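Local structure of lipase (Acinetobacter baumannii, 4OPM) at residues I239-D245 and V267-G273. The protein is a putative lipase of the alpha/beta hydrolase fold, which probably hydrolyses the ester bonds of triacylglycerols. Residues are numbered along the deposited sequence; the frame is centred on the assembly and turned at random.
Sequences ILWGKQD and VILENVG
Leu-240 packs across Val-267 and Leu-269 on one face of two parallel strands, and its two methyls divide the work: CD1 meets Val-267 CG1 at 3.9 Å, while CD2 meets Leu-269 CD1 at 3.8 Å. Lying anti to the backbone N, CG is carried toward these side chains, and chi2 (145°) turns one methyl to each. On the other face Trp-241 offers only CB, 3.7 Å from Ile-268 CD1; its indole extends elsewhere, and NE1 donates a hydrogen bond to Ile-248 O. Parallel pairing is evident because Trp-241 gives its N-H to Val-267 O and takes that of Leu-269, residues on either side of Ile-268, and the strand directions differ by 19°. Val-267 N to Ile-239 O and Lys-243 N to Leu-269 O, both 2.9 Å, continue the pattern. Where strand 239-242 ends, the type I turn 242-245 meets the type II turn 269-272: Gln-244 N donates to Val-272 O at 2.9 Å (147° at the hydrogen), and Gly-242 CA approaches Gly-273 O at 3.2 Å in a CA-H...O contact.

The solvent side is looser. Lys-243 lies alongside Glu-270, its NZ reaching the syn lone pair of OE2 at 3.1 Å, a salt bridge between exposed side chains. A water accepts from Gln-244 NE2 and Asn-271 N and donates to Glu-270 OE1, bridging the turns.

Asp-245 OD2 accepts from His-274 ND1, consistent with a Ser-His-Asp triad with Ser-120; Ile-247 N and Ile-248 N hold OD1. In this edge beta-alpha-beta unit, helix 251-259 packs against Trp-241, helix 281-298 covers the Leu-240 face, and strand 137-143 flanks strand 237-242.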
loop_
_atom_site.group_PDB
_atom_site.type_symbol
_atom_site.label_atom_id
_atom_site.label_comp_id
_atom_site.label_asym_id
_atom_site.label_seq_id
_atom_site.Cartn_x
_atom_site.Cartn_y
_atom_site.Cartn_z
ATOM N N ILE A 239 -10.230 -4.700 -8.257
ATOM C CA ILE A 239 -10.590 -3.996 -7.019
ATOM C C ILE A 239 -10.930 -5.032 -5.991
ATOM O O ILE A 239 -11.764 -5.895 -6.254
ATOM C CB ILE A 239 -11.782 -3.007 -7.240
ATOM C CG1 ILE A 239 -11.470 -1.953 -8.331
ATOM C CG2 ILE A 239 -12.243 -2.332 -5.923
ATOM C CD1 ILE A 239 -12.742 -1.389 -9.013
ATOM N N LEU A 240 -10.338 -4.925 -4.804
ATOM C CA LEU A 240 -10.642 -5.858 -3.721
ATOM C C LEU A 240 -10.854 -5.061 -2.436
ATOM O O LEU A 240 -10.115 -4.124 -2.155
ATOM C CB LEU A 240 -9.543 -6.925 -3.566
ATOM C CG LEU A 240 -9.857 -8.074 -2.610
ATOM C CD1 LEU A 240 -9.248 -9.380 -3.100
ATOM C CD2 LEU A 240 -9.370 -7.757 -1.191
ATOM N N TRP A 241 -11.900 -5.421 -1.676
ATOM C CA TRP A 241 -12.242 -4.735 -0.442
ATOM C C TRP A 241 -12.542 -5.695 0.681
ATOM O O TRP A 241 -12.992 -6.818 0.445
ATOM C CB TRP A 241 -13.522 -3.896 -0.666
ATOM C CG TRP A 241 -13.401 -2.468 -0.232
ATOM C CD1 TRP A 241 -13.772 -1.931 0.973
ATOM C CD2 TRP A 241 -12.800 -1.412 -0.977
ATOM N NE1 TRP A 241 -13.463 -0.586 1.004
ATOM C CE2 TRP A 241 -12.863 -0.244 -0.181
ATOM C CE3 TRP A 241 -12.197 -1.338 -2.248
ATOM C CZ2 TRP A 241 -12.379 0.992 -0.631
ATOM C CZ3 TRP A 241 -11.730 -0.107 -2.696
ATOM C CH2 TRP A 241 -11.782 1.027 -1.877
ATOM N N GLY A 242 -12.408 -5.196 1.899
ATOM C CA GLY A 242 -12.881 -5.903 3.073
ATOM C C GLY A 242 -14.268 -5.357 3.345
ATOM O O GLY A 242 -14.447 -4.136 3.431
ATOM N N LYS A 243 -15.282 -6.244 3.432
ATOM C CA LYS A 243 -16.673 -5.824 3.649
ATOM C C LYS A 243 -16.809 -4.958 4.917
ATOM O O LYS A 243 -17.586 -4.007 4.925
ATOM C CB LYS A 243 -17.569 -7.072 3.754
ATOM C CG LYS A 243 -19.046 -6.768 4.036
ATOM C CD LYS A 243 -19.931 -7.043 2.847
ATOM C CE LYS A 243 -21.392 -6.992 3.218
ATOM N NZ LYS A 243 -22.191 -7.957 2.418
ATOM N N GLN A 244 -16.016 -5.275 5.968
ATOM C CA GLN A 244 -16.080 -4.605 7.270
ATOM C C GLN A 244 -15.156 -3.385 7.389
ATOM O O GLN A 244 -15.013 -2.849 8.493
ATOM C CB GLN A 244 -15.762 -5.609 8.402
ATOM C CG GLN A 244 -16.711 -6.810 8.433
ATOM C CD GLN A 244 -18.157 -6.412 8.619
ATOM O OE1 GLN A 244 -18.506 -5.581 9.474
ATOM N NE2 GLN A 244 -19.032 -6.981 7.797
ATOM N N ASP A 245 -14.548 -2.932 6.269
ATOM C CA ASP A 245 -13.641 -1.773 6.265
ATOM C C ASP A 245 -14.285 -0.553 6.958
ATOM O O ASP A 245 -15.303 -0.041 6.491
ATOM C CB ASP A 245 -13.237 -1.408 4.827
ATOM C CG ASP A 245 -12.063 -0.446 4.718
ATOM O OD1 ASP A 245 -11.865 0.376 5.650
ATOM O OD2 ASP A 245 -11.374 -0.469 3.680
ATOM N N VAL A 267 -14.080 -7.514 -5.826
ATOM C CA VAL A 267 -14.109 -8.696 -4.959
ATOM C C VAL A 267 -14.311 -8.185 -3.538
ATOM O O VAL A 267 -13.490 -7.394 -3.044
ATOM C CB VAL A 267 -12.822 -9.549 -5.088
ATOM C CG1 VAL A 267 -12.806 -10.681 -4.057
ATOM C CG2 VAL A 267 -12.659 -10.095 -6.500
ATOM N N ILE A 268 -15.394 -8.622 -2.886
ATOM C CA ILE A 268 -15.705 -8.177 -1.527
ATOM C C ILE A 268 -15.517 -9.334 -0.570
ATOM O O ILE A 268 -16.248 -10.330 -0.643
ATOM C CB ILE A 268 -17.125 -7.558 -1.424
ATOM C CG1 ILE A 268 -17.380 -6.463 -2.514
ATOM C CG2 ILE A 268 -17.419 -7.065 0.008
ATOM C CD1 ILE A 268 -16.397 -5.299 -2.578
ATOM N N LEU A 269 -14.511 -9.215 0.306
ATOM C CA LEU A 269 -14.200 -10.275 1.261
ATOM C C LEU A 269 -15.016 -10.110 2.534
ATOM O O LEU A 269 -14.882 -9.104 3.232
ATOM C CB LEU A 269 -12.683 -10.325 1.586
ATOM C CG LEU A 269 -11.712 -10.599 0.414
ATOM C CD1 LEU A 269 -10.284 -10.787 0.924
ATOM C CD2 LEU A 269 -12.132 -11.832 -0.416
ATOM N N GLU A 270 -15.871 -11.116 2.853
ATOM C CA GLU A 270 -16.643 -11.073 4.098
ATOM C C GLU A 270 -15.686 -11.221 5.293
ATOM O O GLU A 270 -14.647 -11.884 5.166
ATOM C CB GLU A 270 -17.681 -12.219 4.124
ATOM C CG GLU A 270 -18.803 -12.074 3.106
ATOM C CD GLU A 270 -19.706 -10.866 3.263
ATOM O OE1 GLU A 270 -20.038 -10.503 4.417
ATOM O OE2 GLU A 270 -20.090 -10.286 2.222
ATOM N N ASN A 271 -16.032 -10.618 6.445
ATOM C CA ASN A 271 -15.281 -10.734 7.703
ATOM C C ASN A 271 -13.817 -10.279 7.572
ATOM O O ASN A 271 -12.931 -10.828 8.221
ATOM C CB ASN A 271 -15.348 -12.176 8.246
ATOM C CG ASN A 271 -16.772 -12.588 8.538
ATOM O OD1 ASN A 271 -17.535 -11.852 9.162
ATOM N ND2 ASN A 271 -17.192 -13.707 7.975
ATOM N N VAL A 272 -13.593 -9.254 6.748
ATOM C CA VAL A 272 -12.273 -8.661 6.522
ATOM C C VAL A 272 -12.450 -7.141 6.584
ATOM O O VAL A 272 -13.462 -6.630 6.099
ATOM C CB VAL A 272 -11.664 -9.146 5.168
ATOM C CG1 VAL A 272 -10.423 -8.334 4.790
ATOM C CG2 VAL A 272 -11.325 -10.640 5.220
ATOM N N GLY A 273 -11.481 -6.447 7.189
ATOM C CA GLY A 273 -11.501 -4.997 7.335
ATOM C C GLY A 273 -10.704 -4.286 6.258
ATOM O O GLY A 273 -10.650 -4.724 5.102
HETATM O O HOH W 1 -18.654 -9.408 6.641
#